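PDB 2C0Z: dTDP-4-dehydrorhamnose 3-epimerase from Streptomyces niveus, which catalyses the 3-epimerisation of a dTDP-4-keto-6-deoxy sugar, acting together with NovU on the route to the aminocoumarin antibiotic novobiocin. Local coordinates for residues A80-C85 with A119-E124; T84-A89 with E136-Y141; V93-R98 with L162-P167; L97-P102 with G190-Y195. One frame throughout, in Å; residues are numbered along the deposited sequence.

Interaction 1. Residues A80-C85 with A119-E124; sequences AKYVTC and AVYLSE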
loop_
_atom_site.group_PDB
_atom_site.type_symbol
_atom_site.label_atom_id
_atom_site.label_comp_id
_atom_site.label_asym_id
_atom_site.label_seq_id
_atom_site.Cartn_x
_atom_site.Cartn_y
_atom_site.Cartn_z
ATOM N N ALA A 80 -5.181 7.587 -12.636
ATOM C CA ALA A 80 -5.100 6.134 -12.677
ATOM C C ALA A 80 -4.967 5.615 -11.257
ATOM O O ALA A 80 -4.445 6.300 -10.403
ATOM C CB ALA A 80 -3.912 5.722 -13.455
ATOM N N LYS A 81 -5.450 4.402 -11.035
ATOM C CA LYS A 81 -5.481 3.820 -9.690
ATOM C C LYS A 81 -5.005 2.381 -9.741
ATOM O O LYS A 81 -5.291 1.655 -10.687
ATOM C CB LYS A 81 -6.916 3.810 -9.120
ATOM C CG LYS A 81 -7.451 5.114 -8.658
ATOM C CD LYS A 81 -8.831 4.874 -7.970
ATOM C CE LYS A 81 -8.942 5.677 -6.702
ATOM N NZ LYS A 81 -8.369 7.041 -6.864
ATOM N N TYR A 82 -4.336 1.967 -8.678
ATOM C CA TYR A 82 -3.811 0.617 -8.515
ATOM C C TYR A 82 -4.301 0.149 -7.170
ATOM O O TYR A 82 -3.879 0.657 -6.135
ATOM C CB TYR A 82 -2.287 0.702 -8.621
ATOM C CG TYR A 82 -1.520 -0.582 -8.832
ATOM C CD1 TYR A 82 -1.211 -1.390 -7.763
ATOM C CD2 TYR A 82 -1.095 -0.971 -10.095
ATOM C CE1 TYR A 82 -0.487 -2.567 -7.932
ATOM C CE2 TYR A 82 -0.372 -2.122 -10.281
ATOM C CZ TYR A 82 -0.054 -2.925 -9.185
ATOM O OH TYR A 82 0.702 -4.049 -9.392
ATOM N N VAL A 83 -5.212 -0.815 -7.191
ATOM C CA VAL A 83 -6.004 -1.192 -6.031
ATOM C C VAL A 83 -5.802 -2.639 -5.623
ATOM O O VAL A 83 -5.781 -3.532 -6.467
ATOM C CB VAL A 83 -7.496 -0.824 -6.180
ATOM C CG1 VAL A 83 -8.166 -1.605 -7.280
ATOM C CG2 VAL A 83 -8.240 -0.988 -4.854
ATOM N N THR A 84 -5.714 -2.872 -4.303
ATOM C CA THR A 84 -5.658 -4.222 -3.778
ATOM C C THR A 84 -6.378 -4.338 -2.451
ATOM O O THR A 84 -6.598 -3.337 -1.767
ATOM C CB THR A 84 -4.179 -4.661 -3.657
ATOM O OG1 THR A 84 -4.103 -6.067 -3.510
ATOM C CG2 THR A 84 -3.487 -4.115 -2.427
ATOM N N CYS A 85 -6.803 -5.540 -2.101
ATOM C CA CYS A 85 -7.431 -5.761 -0.795
ATOM C C CYS A 85 -6.441 -6.426 0.136
ATOM O O CYS A 85 -5.929 -7.506 -0.151
ATOM C CB CYS A 85 -8.686 -6.592 -0.943
ATOM S SG CYS A 85 -9.450 -7.056 0.636
ATOM N N ALA A 119 -4.252 -7.430 -7.558
ATOM C CA ALA A 119 -4.428 -5.996 -7.677
ATOM C C ALA A 119 -5.061 -5.714 -9.046
ATOM O O ALA A 119 -4.909 -6.502 -9.981
ATOM C CB ALA A 119 -3.111 -5.267 -7.521
ATOM N N VAL A 120 -5.755 -4.585 -9.135
ATOM C CA VAL A 120 -6.282 -4.106 -10.383
ATOM C C VAL A 120 -5.739 -2.725 -10.647
ATOM O O VAL A 120 -5.758 -1.873 -9.761
ATOM C CB VAL A 120 -7.827 -4.109 -10.397
ATOM C CG1 VAL A 120 -8.376 -3.386 -11.595
ATOM C CG2 VAL A 120 -8.373 -5.511 -10.385
ATOM N N TYR A 121 -5.239 -2.512 -11.870
ATOM C CA TYR A 121 -4.831 -1.208 -12.349
ATOM C C TYR A 121 -5.892 -0.714 -13.317
ATOM O O TYR A 121 -6.298 -1.423 -14.232
ATOM C CB TYR A 121 -3.485 -1.266 -13.045
ATOM C CG TYR A 121 -3.151 0.007 -13.777
ATOM C CD1 TYR A 121 -2.779 1.146 -13.070
ATOM C CD2 TYR A 121 -3.219 0.090 -15.162
ATOM C CE1 TYR A 121 -2.488 2.330 -13.716
ATOM C CE2 TYR A 121 -2.929 1.286 -15.805
ATOM C CZ TYR A 121 -2.572 2.394 -15.066
ATOM O OH TYR A 121 -2.245 3.600 -15.697
ATOM N N LEU A 122 -6.339 0.500 -13.093
ATOM C CA LEU A 122 -7.290 1.147 -13.996
ATOM C C LEU A 122 -6.797 2.495 -14.440
ATOM O O LEU A 122 -6.323 3.295 -13.643
ATOM C CB LEU A 122 -8.680 1.250 -13.393
ATOM C CG LEU A 122 -8.837 1.842 -12.018
ATOM C CD1 LEU A 122 -10.158 2.561 -11.886
ATOM C CD2 LEU A 122 -8.743 0.755 -10.951
ATOM N N SER A 123 -6.868 2.704 -15.742
ATOM C CA SER A 123 -6.387 3.910 -16.375
ATOM C C SER A 123 -7.390 5.068 -16.256
ATOM O O SER A 123 -8.479 4.939 -15.704
ATOM C CB SER A 123 -6.175 3.634 -17.883
ATOM O OG SER A 123 -5.195 2.653 -18.130
ATOM N N GLU A 124 -7.011 6.207 -16.816
ATOM C CA GLU A 124 -7.841 7.394 -16.783
ATOM C C GLU A 124 -9.183 7.165 -17.480
ATOM O O GLU A 124 -9.295 6.430 -18.472
ATOM C CB GLU A 124 -7.100 8.565 -17.442
ATOM C CG GLU A 124 -5.765 8.930 -16.824
ATOM C CD GLU A 124 -4.551 8.042 -17.177
ATOM O OE1 GLU A 124 -4.623 6.999 -17.905
ATOM O OE2 GLU A 124 -3.459 8.401 -16.662
#

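Interaction 2. Residues T84-A89 with E136-Y141; sequences TCVRGA and EATLCY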
loop_
_atom_site.group_PDB
_atom_site.type_symbol
_atom_site.label_atom_id
_atom_site.label_comp_id
_atom_site.label_asym_id
_atom_site.label_seq_id
_atom_site.Cartn_x
_atom_site.Cartn_y
_atom_site.Cartn_z
ATOM N N THR A 84 -5.714 -2.872 -4.303
ATOM C CA THR A 84 -5.658 -4.222 -3.778
ATOM C C THR A 84 -6.378 -4.338 -2.451
ATOM O O THR A 84 -6.598 -3.337 -1.767
ATOM C CB THR A 84 -4.179 -4.661 -3.657
ATOM O OG1 THR A 84 -4.103 -6.067 -3.510
ATOM C CG2 THR A 84 -3.487 -4.115 -2.427
ATOM N N CYS A 85 -6.803 -5.540 -2.101
ATOM C CA CYS A 85 -7.431 -5.761 -0.795
ATOM C C CYS A 85 -6.441 -6.426 0.136
ATOM O O CYS A 85 -5.929 -7.506 -0.151
ATOM C CB CYS A 85 -8.686 -6.592 -0.943
ATOM S SG CYS A 85 -9.450 -7.056 0.636
ATOM N N VAL A 86 -6.122 -5.721 1.213
ATOM C CA VAL A 86 -5.069 -6.164 2.150
ATOM C C VAL A 86 -5.638 -6.922 3.348
ATOM O O VAL A 86 -4.892 -7.542 4.110
ATOM C CB VAL A 86 -4.175 -5.031 2.611
ATOM C CG1 VAL A 86 -3.385 -4.424 1.430
ATOM C CG2 VAL A 86 -4.948 -3.978 3.356
ATOM N N ARG A 87 -6.948 -6.868 3.538
ATOM C CA ARG A 87 -7.617 -7.613 4.601
ATOM C C ARG A 87 -9.043 -7.854 4.195
ATOM O O ARG A 87 -9.733 -6.926 3.773
ATOM C CB ARG A 87 -7.576 -6.826 5.901
ATOM C CG ARG A 87 -8.266 -7.458 7.099
ATOM C CD ARG A 87 -8.399 -6.404 8.172
ATOM N NE ARG A 87 -8.636 -6.875 9.506
ATOM C CZ ARG A 87 -8.385 -6.146 10.624
ATOM N NH1 ARG A 87 -7.857 -4.861 10.603
ATOM N NH2 ARG A 87 -8.656 -6.725 11.791
ATOM N N GLY A 88 -9.499 -9.074 4.333
ATOM C CA GLY A 88 -10.855 -9.393 3.982
ATOM C C GLY A 88 -11.014 -9.692 2.505
ATOM O O GLY A 88 -10.112 -10.229 1.851
ATOM N N ALA A 89 -12.203 -9.385 1.996
ATOM C CA ALA A 89 -12.527 -9.660 0.611
ATOM C C ALA A 89 -13.518 -8.640 0.085
ATOM O O ALA A 89 -14.454 -8.250 0.780
ATOM C CB ALA A 89 -13.113 -11.088 0.449
ATOM N N GLU A 136 -15.794 -7.091 7.438
ATOM C CA GLU A 136 -15.130 -5.814 7.124
ATOM C C GLU A 136 -14.043 -6.105 6.117
ATOM O O GLU A 136 -13.513 -7.201 6.131
ATOM C CB GLU A 136 -14.508 -5.170 8.344
ATOM C CG GLU A 136 -15.534 -4.829 9.442
ATOM C CD GLU A 136 -15.071 -3.768 10.439
ATOM O OE1 GLU A 136 -13.840 -3.517 10.548
ATOM O OE2 GLU A 136 -15.966 -3.180 11.131
ATOM N N ALA A 137 -13.668 -5.106 5.313
ATOM C CA ALA A 137 -12.631 -5.279 4.266
ATOM C C ALA A 137 -11.805 -4.011 4.122
ATOM O O ALA A 137 -12.342 -2.917 4.186
ATOM C CB ALA A 137 -13.278 -5.606 2.940
ATOM N N THR A 138 -10.500 -4.165 3.905
ATOM C CA THR A 138 -9.593 -3.043 3.782
ATOM C C THR A 138 -8.941 -3.022 2.402
ATOM O O THR A 138 -8.281 -3.988 2.012
ATOM C CB THR A 138 -8.479 -3.189 4.847
ATOM O OG1 THR A 138 -9.067 -3.296 6.162
ATOM C CG2 THR A 138 -7.582 -1.948 4.866
ATOM N N LEU A 139 -9.157 -1.937 1.666
ATOM C CA LEU A 139 -8.552 -1.714 0.366
ATOM C C LEU A 139 -7.408 -0.729 0.514
ATOM O O LEU A 139 -7.481 0.199 1.319
ATOM C CB LEU A 139 -9.566 -1.155 -0.629
ATOM C CG LEU A 139 -10.667 -2.104 -0.999
ATOM C CD1 LEU A 139 -11.506 -1.427 -2.064
ATOM C CD2 LEU A 139 -10.094 -3.396 -1.486
ATOM N N CYS A 140 -6.333 -0.962 -0.241
ATOM C CA CYS A 140 -5.226 -0.047 -0.358
ATOM C C CYS A 140 -5.138 0.403 -1.808
ATOM O O CYS A 140 -5.244 -0.431 -2.727
ATOM C CB CYS A 140 -3.937 -0.739 0.073
ATOM S SG CYS A 140 -2.496 0.326 0.064
ATOM N N TYR A 141 -4.986 1.699 -2.031
ATOM C CA TYR A 141 -5.027 2.281 -3.365
ATOM C C TYR A 141 -3.779 3.119 -3.545
ATOM O O TYR A 141 -3.425 3.894 -2.652
ATOM C CB TYR A 141 -6.221 3.284 -3.536
ATOM C CG TYR A 141 -7.595 2.912 -3.059
ATOM C CD1 TYR A 141 -7.874 2.835 -1.710
ATOM C CD2 TYR A 141 -8.633 2.724 -3.958
ATOM C CE1 TYR A 141 -9.149 2.552 -1.245
ATOM C CE2 TYR A 141 -9.923 2.438 -3.510
ATOM C CZ TYR A 141 -10.166 2.348 -2.153
ATOM O OH TYR A 141 -11.433 2.054 -1.666
HETATM O O HOH W 1 -7.365 -3.113 8.300
#

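Interaction 3. Residues V93-R98 with L162-P167; sequences VVVDLR and LAIDWP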
loop_
_atom_site.group_PDB
_atom_site.type_symbol
_atom_site.label_atom_id
_atom_site.label_comp_id
_atom_site.label_asym_id
_atom_site.label_seq_id
_atom_site.Cartn_x
_atom_site.Cartn_y
_atom_site.Cartn_z
ATOM N N VAL A 93 -15.166 -3.576 -8.805
ATOM C CA VAL A 93 -15.789 -3.330 -10.123
ATOM C C VAL A 93 -15.160 -2.152 -10.815
ATOM O O VAL A 93 -15.000 -1.052 -10.238
ATOM C CB VAL A 93 -17.308 -3.118 -9.965
ATOM C CG1 VAL A 93 -17.996 -2.743 -11.275
ATOM C CG2 VAL A 93 -17.930 -4.364 -9.407
ATOM N N VAL A 94 -14.797 -2.373 -12.067
ATOM C CA VAL A 94 -14.368 -1.298 -12.950
ATOM C C VAL A 94 -15.456 -1.070 -13.996
ATOM O O VAL A 94 -16.135 -2.013 -14.452
ATOM C CB VAL A 94 -13.002 -1.564 -13.621
ATOM C CG1 VAL A 94 -11.872 -1.564 -12.591
ATOM C CG2 VAL A 94 -12.999 -2.883 -14.363
ATOM N N VAL A 95 -15.625 0.188 -14.369
ATOM C CA VAL A 95 -16.700 0.588 -15.292
ATOM C C VAL A 95 -16.100 1.479 -16.346
ATOM O O VAL A 95 -15.429 2.457 -16.021
ATOM C CB VAL A 95 -17.792 1.346 -14.564
ATOM C CG1 VAL A 95 -18.927 1.742 -15.563
ATOM C CG2 VAL A 95 -18.303 0.504 -13.391
ATOM N N ASP A 96 -16.295 1.136 -17.613
ATOM C CA ASP A 96 -15.798 1.996 -18.673
ATOM C C ASP A 96 -16.726 3.158 -18.894
ATOM O O ASP A 96 -17.792 2.976 -19.459
ATOM C CB ASP A 96 -15.628 1.201 -19.957
ATOM C CG ASP A 96 -14.788 1.906 -20.986
ATOM O OD1 ASP A 96 -14.591 3.149 -20.897
ATOM O OD2 ASP A 96 -14.275 1.261 -21.928
ATOM N N LEU A 97 -16.301 4.359 -18.477
ATOM C CA LEU A 97 -17.123 5.572 -18.568
ATOM C C LEU A 97 -16.727 6.435 -19.766
ATOM O O LEU A 97 -17.198 7.569 -19.892
ATOM C CB LEU A 97 -16.995 6.364 -17.261
ATOM C CG LEU A 97 -17.539 5.645 -16.022
ATOM C CD1 LEU A 97 -17.222 6.496 -14.791
ATOM C CD2 LEU A 97 -19.021 5.375 -16.138
ATOM N N ARG A 98 -15.858 5.913 -20.633
ATOM C CA ARG A 98 -15.267 6.702 -21.717
ATOM C C ARG A 98 -16.185 6.664 -22.940
ATOM O O ARG A 98 -16.274 5.661 -23.644
ATOM C CB ARG A 98 -13.907 6.169 -22.076
ATOM C CG ARG A 98 -12.945 6.140 -20.888
ATOM C CD ARG A 98 -11.682 5.410 -21.164
ATOM N NE ARG A 98 -11.945 3.997 -21.434
ATOM C CZ ARG A 98 -11.011 3.061 -21.648
ATOM N NH1 ARG A 98 -9.713 3.345 -21.624
ATOM N NH2 ARG A 98 -11.385 1.815 -21.866
ATOM N N LEU A 162 -25.827 -0.281 -16.301
ATOM C CA LEU A 162 -24.761 -1.128 -15.780
ATOM C C LEU A 162 -25.332 -2.390 -15.145
ATOM O O LEU A 162 -24.836 -3.481 -15.391
ATOM C CB LEU A 162 -23.909 -0.339 -14.764
ATOM C CG LEU A 162 -23.294 0.969 -15.272
ATOM C CD1 LEU A 162 -22.573 1.684 -14.150
ATOM C CD2 LEU A 162 -22.322 0.750 -16.439
ATOM N N ALA A 163 -26.358 -2.229 -14.307
ATOM C CA ALA A 163 -27.019 -3.340 -13.657
ATOM C C ALA A 163 -26.011 -4.287 -12.992
ATOM O O ALA A 163 -26.002 -5.489 -13.219
ATOM C CB ALA A 163 -27.926 -4.088 -14.646
ATOM N N ILE A 164 -25.123 -3.692 -12.197
ATOM C CA ILE A 164 -24.042 -4.431 -11.586
ATOM C C ILE A 164 -24.597 -5.457 -10.586
ATOM O O ILE A 164 -25.474 -5.145 -9.785
ATOM C CB ILE A 164 -23.075 -3.470 -10.918
ATOM C CG1 ILE A 164 -22.409 -2.583 -11.983
ATOM C CG2 ILE A 164 -22.027 -4.271 -10.109
ATOM C CD1 ILE A 164 -21.756 -1.286 -11.471
ATOM N N ASP A 165 -24.052 -6.665 -10.635
ATOM C CA ASP A 165 -24.482 -7.762 -9.766
ATOM C C ASP A 165 -23.728 -7.726 -8.425
ATOM O O ASP A 165 -22.900 -8.585 -8.152
ATOM C CB ASP A 165 -24.229 -9.119 -10.477
ATOM C CG ASP A 165 -24.930 -9.238 -11.854
ATOM O OD1 ASP A 165 -26.185 -9.092 -11.921
ATOM O OD2 ASP A 165 -24.298 -9.482 -12.920
ATOM N N TRP A 166 -24.018 -6.717 -7.614
ATOM C CA TRP A 166 -23.409 -6.582 -6.285
ATOM C C TRP A 166 -23.794 -7.773 -5.428
ATOM O O TRP A 166 -24.983 -8.090 -5.347
ATOM C CB TRP A 166 -23.902 -5.302 -5.613
ATOM C CG TRP A 166 -23.553 -4.047 -6.341
ATOM C CD1 TRP A 166 -24.427 -3.190 -6.927
ATOM C CD2 TRP A 166 -22.235 -3.484 -6.559
ATOM N NE1 TRP A 166 -23.755 -2.141 -7.516
ATOM C CE2 TRP A 166 -22.412 -2.282 -7.293
ATOM C CE3 TRP A 166 -20.936 -3.866 -6.212
ATOM C CZ2 TRP A 166 -21.333 -1.466 -7.688
ATOM C CZ3 TRP A 166 -19.862 -3.035 -6.594
ATOM C CH2 TRP A 166 -20.073 -1.871 -7.350
ATOM N N PRO A 167 -22.823 -8.411 -4.789
ATOM C CA PRO A 167 -23.096 -9.606 -3.963
ATOM C C PRO A 167 -23.614 -9.233 -2.578
ATOM O O PRO A 167 -22.980 -9.538 -1.559
ATOM C CB PRO A 167 -21.726 -10.282 -3.890
ATOM C CG PRO A 167 -20.761 -9.148 -3.885
ATOM C CD PRO A 167 -21.376 -8.117 -4.839
#

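Interaction 4. Residues L97-P102 with G190-Y195; sequences LRVGSP and GLLPTY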
loop_
_atom_site.group_PDB
_atom_site.type_symbol
_atom_site.label_atom_id
_atom_site.label_comp_id
_atom_site.label_asym_id
_atom_site.label_seq_id
_atom_site.Cartn_x
_atom_site.Cartn_y
_atom_site.Cartn_z
ATOM N N LEU A 97 -16.301 4.359 -18.477
ATOM C CA LEU A 97 -17.123 5.572 -18.568
ATOM C C LEU A 97 -16.727 6.435 -19.766
ATOM O O LEU A 97 -17.198 7.569 -19.892
ATOM C CB LEU A 97 -16.995 6.364 -17.261
ATOM C CG LEU A 97 -17.539 5.645 -16.022
ATOM C CD1 LEU A 97 -17.222 6.496 -14.791
ATOM C CD2 LEU A 97 -19.021 5.375 -16.138
ATOM N N ARG A 98 -15.858 5.913 -20.633
ATOM C CA ARG A 98 -15.267 6.702 -21.717
ATOM C C ARG A 98 -16.185 6.664 -22.940
ATOM O O ARG A 98 -16.274 5.661 -23.644
ATOM C CB ARG A 98 -13.907 6.169 -22.076
ATOM C CG ARG A 98 -12.945 6.140 -20.888
ATOM C CD ARG A 98 -11.682 5.410 -21.164
ATOM N NE ARG A 98 -11.945 3.997 -21.434
ATOM C CZ ARG A 98 -11.011 3.061 -21.648
ATOM N NH1 ARG A 98 -9.713 3.345 -21.624
ATOM N NH2 ARG A 98 -11.385 1.815 -21.866
ATOM N N VAL A 99 -16.874 7.756 -23.181
ATOM C CA VAL A 99 -17.788 7.846 -24.300
ATOM C C VAL A 99 -17.036 7.613 -25.604
ATOM O O VAL A 99 -16.016 8.246 -25.895
ATOM C CB VAL A 99 -18.530 9.195 -24.300
ATOM C CG1 VAL A 99 -19.414 9.319 -25.507
ATOM C CG2 VAL A 99 -19.328 9.357 -23.037
ATOM N N GLY A 100 -17.554 6.690 -26.401
ATOM C CA GLY A 100 -16.907 6.313 -27.638
ATOM C C GLY A 100 -16.106 5.042 -27.564
ATOM O O GLY A 100 -15.735 4.457 -28.609
ATOM N N SER A 101 -15.815 4.581 -26.344
ATOM C CA SER A 101 -15.051 3.365 -26.181
ATOM C C SER A 101 -15.901 2.175 -26.631
ATOM O O SER A 101 -17.105 2.130 -26.356
ATOM C CB SER A 101 -14.721 3.153 -24.703
ATOM O OG SER A 101 -14.203 1.843 -24.533
ATOM N N PRO A 102 -15.283 1.170 -27.247
ATOM C CA PRO A 102 -16.027 -0.044 -27.564
ATOM C C PRO A 102 -16.729 -0.659 -26.360
ATOM O O PRO A 102 -17.759 -1.330 -26.507
ATOM C CB PRO A 102 -14.955 -0.998 -28.100
ATOM C CG PRO A 102 -13.870 -0.138 -28.582
ATOM C CD PRO A 102 -13.881 1.104 -27.709
ATOM N N GLY A 190 -22.945 16.047 -20.354
ATOM C CA GLY A 190 -21.564 16.202 -20.777
ATOM C C GLY A 190 -20.509 15.973 -19.701
ATOM O O GLY A 190 -19.412 16.522 -19.780
ATOM N N LEU A 191 -20.825 15.141 -18.701
ATOM C CA LEU A 191 -19.991 15.015 -17.511
ATOM C C LEU A 191 -19.010 13.842 -17.616
ATOM O O LEU A 191 -18.112 13.689 -16.784
ATOM C CB LEU A 191 -20.881 14.865 -16.277
ATOM C CG LEU A 191 -21.793 16.083 -16.131
ATOM C CD1 LEU A 191 -22.730 15.870 -14.981
ATOM C CD2 LEU A 191 -20.955 17.373 -15.887
ATOM N N LEU A 192 -19.149 13.017 -18.639
ATOM C CA LEU A 192 -18.301 11.828 -18.737
ATOM C C LEU A 192 -17.067 12.072 -19.573
ATOM O O LEU A 192 -17.090 12.887 -20.484
ATOM C CB LEU A 192 -19.096 10.649 -19.301
ATOM C CG LEU A 192 -20.278 10.182 -18.458
ATOM C CD1 LEU A 192 -20.923 8.984 -19.095
ATOM C CD2 LEU A 192 -19.832 9.839 -17.023
ATOM N N PRO A 193 -16.000 11.319 -19.287
ATOM C CA PRO A 193 -14.790 11.342 -20.079
ATOM C C PRO A 193 -15.060 10.876 -21.519
ATOM O O PRO A 193 -15.957 10.082 -21.703
ATOM C CB PRO A 193 -13.892 10.319 -19.363
ATOM C CG PRO A 193 -14.476 10.125 -18.039
ATOM C CD PRO A 193 -15.922 10.320 -18.200
ATOM N N THR A 194 -14.274 11.339 -22.492
ATOM C CA THR A 194 -14.362 10.829 -23.850
ATOM C C THR A 194 -13.190 9.887 -24.127
ATOM O O THR A 194 -12.068 10.112 -23.692
ATOM C CB THR A 194 -14.462 11.956 -24.902
ATOM O OG1 THR A 194 -13.175 12.514 -25.161
ATOM C CG2 THR A 194 -15.326 13.092 -24.384
ATOM N N TYR A 195 -13.467 8.804 -24.827
ATOM C CA TYR A 195 -12.449 7.815 -25.140
ATOM C C TYR A 195 -11.278 8.424 -25.916
ATOM O O TYR A 195 -10.125 8.150 -25.587
ATOM C CB TYR A 195 -13.120 6.686 -25.907
ATOM C CG TYR A 195 -12.233 5.572 -26.373
ATOM C CD1 TYR A 195 -11.532 4.763 -25.472
ATOM C CD2 TYR A 195 -12.125 5.293 -27.723
ATOM C CE1 TYR A 195 -10.736 3.736 -25.908
ATOM C CE2 TYR A 195 -11.332 4.264 -28.161
ATOM C CZ TYR A 195 -10.642 3.497 -27.269
ATOM O OH TYR A 195 -9.856 2.486 -27.755
#

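Interaction 1. Residues A80-C85 with A119-E124
Lys81 and Leu122 form the first of two hydrogen-bonded pairs joining strands 81-85 and 119-122, which run antiparallel at 162° with their axes 4.6 Å apart. Lys81 N to Leu122 O is 3.0 Å and the return bond, Leu122 N to Lys81 O, is 2.9 Å. Val83 and Val120 repeat the exchange two residues on, and Tyr82 sits opposite Tyr121 as the non-hydrogen-bonded pair between them. The two tyrosines share a face with Ala119. Both have CG anti to the backbone N (chi1 -165° for Tyr82, 169° for Tyr121), yet their side chains cross at about a right angle, with Tyr82 CD2 3.8 Å from Tyr121 CB. Tyr82 CE1 also reaches Ala119 CB, while the far end of the Tyr121 ring lies by Ala80, CB to CE1 3.7 Å. On the other face Val83 and Val120 lie side by side, pointing the same way. Lys81, a substrate-binding residue by similarity, starts beside Leu122 but bends away to bond Gln79 and Ser143. The pair lies mid-sheet in the cupin fold: strand 136-143 flanks 81-87, strand 20-30 flanks 119-122, and strand 107-113 packs on the valine face.

Interaction 2. Residues T84-A89 with E136-Y141
Thr138 meets two consecutive residues of the other strand, Val86 and Arg87, its side chain wedged between theirs. Its OG1 lies anti to the carbonyl carbon (chi1 -56°), which leaves CG2 anti to the backbone N, 3.7 Å from Val86 CG2; OG1 is on the arginine side, 3.8 Å from Arg87 CD. The Arg87 chain, extended from CG to NE, carries the guanidinium to a water held in its plane. That water accepts from Arg87 NH1 at 2.9 Å and also bonds Thr138 OG1. NH1 also makes a salt bridge to Asp114 of the second subunit. The pairing is a classic beta bulge in the antiparallel cupin sheet: Val86 N gives its hydrogen to Thr138 O, and Thr138 N bonds Arg87 O at 2.9 Å. Before the bulge Thr84 and Cys140 exchange backbone bonds, Cys140 N to Thr84 O 2.8 Å. Cys85 and Leu139 share the inward face, Leu139 CD2 3.5 Å from Cys85 CB. Tyr141, the proton donor by similarity, turns its side chain away from segment 84-89 and bonds Ser60 through OH. Val86 CG1 lies 4.0 Å from Cys140 CB in the same chain, and Val86 also packs on Val86 of the second subunit.

Interaction 3. Residues V93-R98 with L162-P167
Val93 and Val95, two residues apart on strand 89-96 and on the same side of it, meet Leu162, Ile164 and Trp166 from an irregular segment that crosses the outside of the cupin's five-stranded sheet. The contact is wholly apolar, with no hydrogen bond between the segments, and the backbones stay well apart, Val95 CA being 8.3 Å from Leu162 CA. Side-chain tips fill the gap. Val95 CG1, anti to its backbone N (chi1 -179°), runs tip to tip into the fork of Leu162, 3.6 Å from CD2 and 3.9 Å from CD1. Ile164 sends CD1 into the notch between the two valines, 4.0 Å from Val93 CG1 and 4.3 Å from Val95 CG2. Trp166 takes the other branch of Val93: CG2 lies 3.7 Å from CZ3, at the far corner of the six-membered ring, approaching obliquely. Within its own segment, Ile164 CG2 sits over the centre of the Trp166 ring system. Trp107 of the adjacent strand 107-113 and Ile70 of strand 67-73, which lies beyond strand 126-132, border the same apolar patch, and NE1 of Trp166 is bonded to Pro157 O. Where the strand ends, Asp96 makes an Asx turn and is gripped side-on by Arg98. Its OD1 takes both Arg98 N and Arg98 NE, which arrive from opposite faces of the carboxylate, with NE at 2.8 Å from OD1.

Interaction 4. Residues L97-P102 with G190-Y195
Tyr195 has by far the largest buried surface here, its ring lying across the type II turn that runs from Arg98 to Ser101. CG is anti to the backbone N (chi1 178°), which places one face of the ring over Ser101 and Pro102. Ser101 CA makes a CH-pi contact 3.9 Å from the centroid of the Tyr195 ring, and Pro102 CD makes another at 4.3 Å from it. The Arg98 guanidinium stands at 81° to the ring, with NE near the ring plane at its edge. Tyr195 OH is hydrogen-bonded to Glu18. Val99 is second in buried area and holds the backbones together: Val99 N bonds Pro193 O at 2.9 Å, and Tyr195 N gives a straight bond, 173° at the hydrogen, to Val99 O at 2.8 Å. Val99 CG2 also lies 4.0 Å from Leu192 CB, the two side chains crossing at about a right angle. Leu97 lines the inner end, where Pro193 CD rests 3.5 Å from Leu97 O. The loop between strands 89-96 and 107-113 is thereby tied to the linker between helices 183-188 and 195-198: Thr194 N-caps the latter helix, Leu97 and Leu192 touch helix 183-188, and Phe72 of strand 67-73 lies beneath.

Interactions 1 and 2 share Thr84 and Cys85 and pair the two edges of strand 81-87, with 119-122 along one and 136-143 along the other. Both are buried and built on backbone hydrogen bonds, but only interaction 2 extends to the second subunit. Interaction 3 is buried too, yet it uses apolar tips alone across its segments; on the other side of its strand, Val94 meets Val120 and Leu122 of interaction 1, joining the two sheets. Interaction 4 is partly exposed and mixes two backbone bonds with CH-pi packing. It shares Leu97 and Arg98 with interaction 3, and a probable Asp96-Ser101 hydrogen bond connects them. Interactions 2 and 4 lie on opposite sides of the chain's centre.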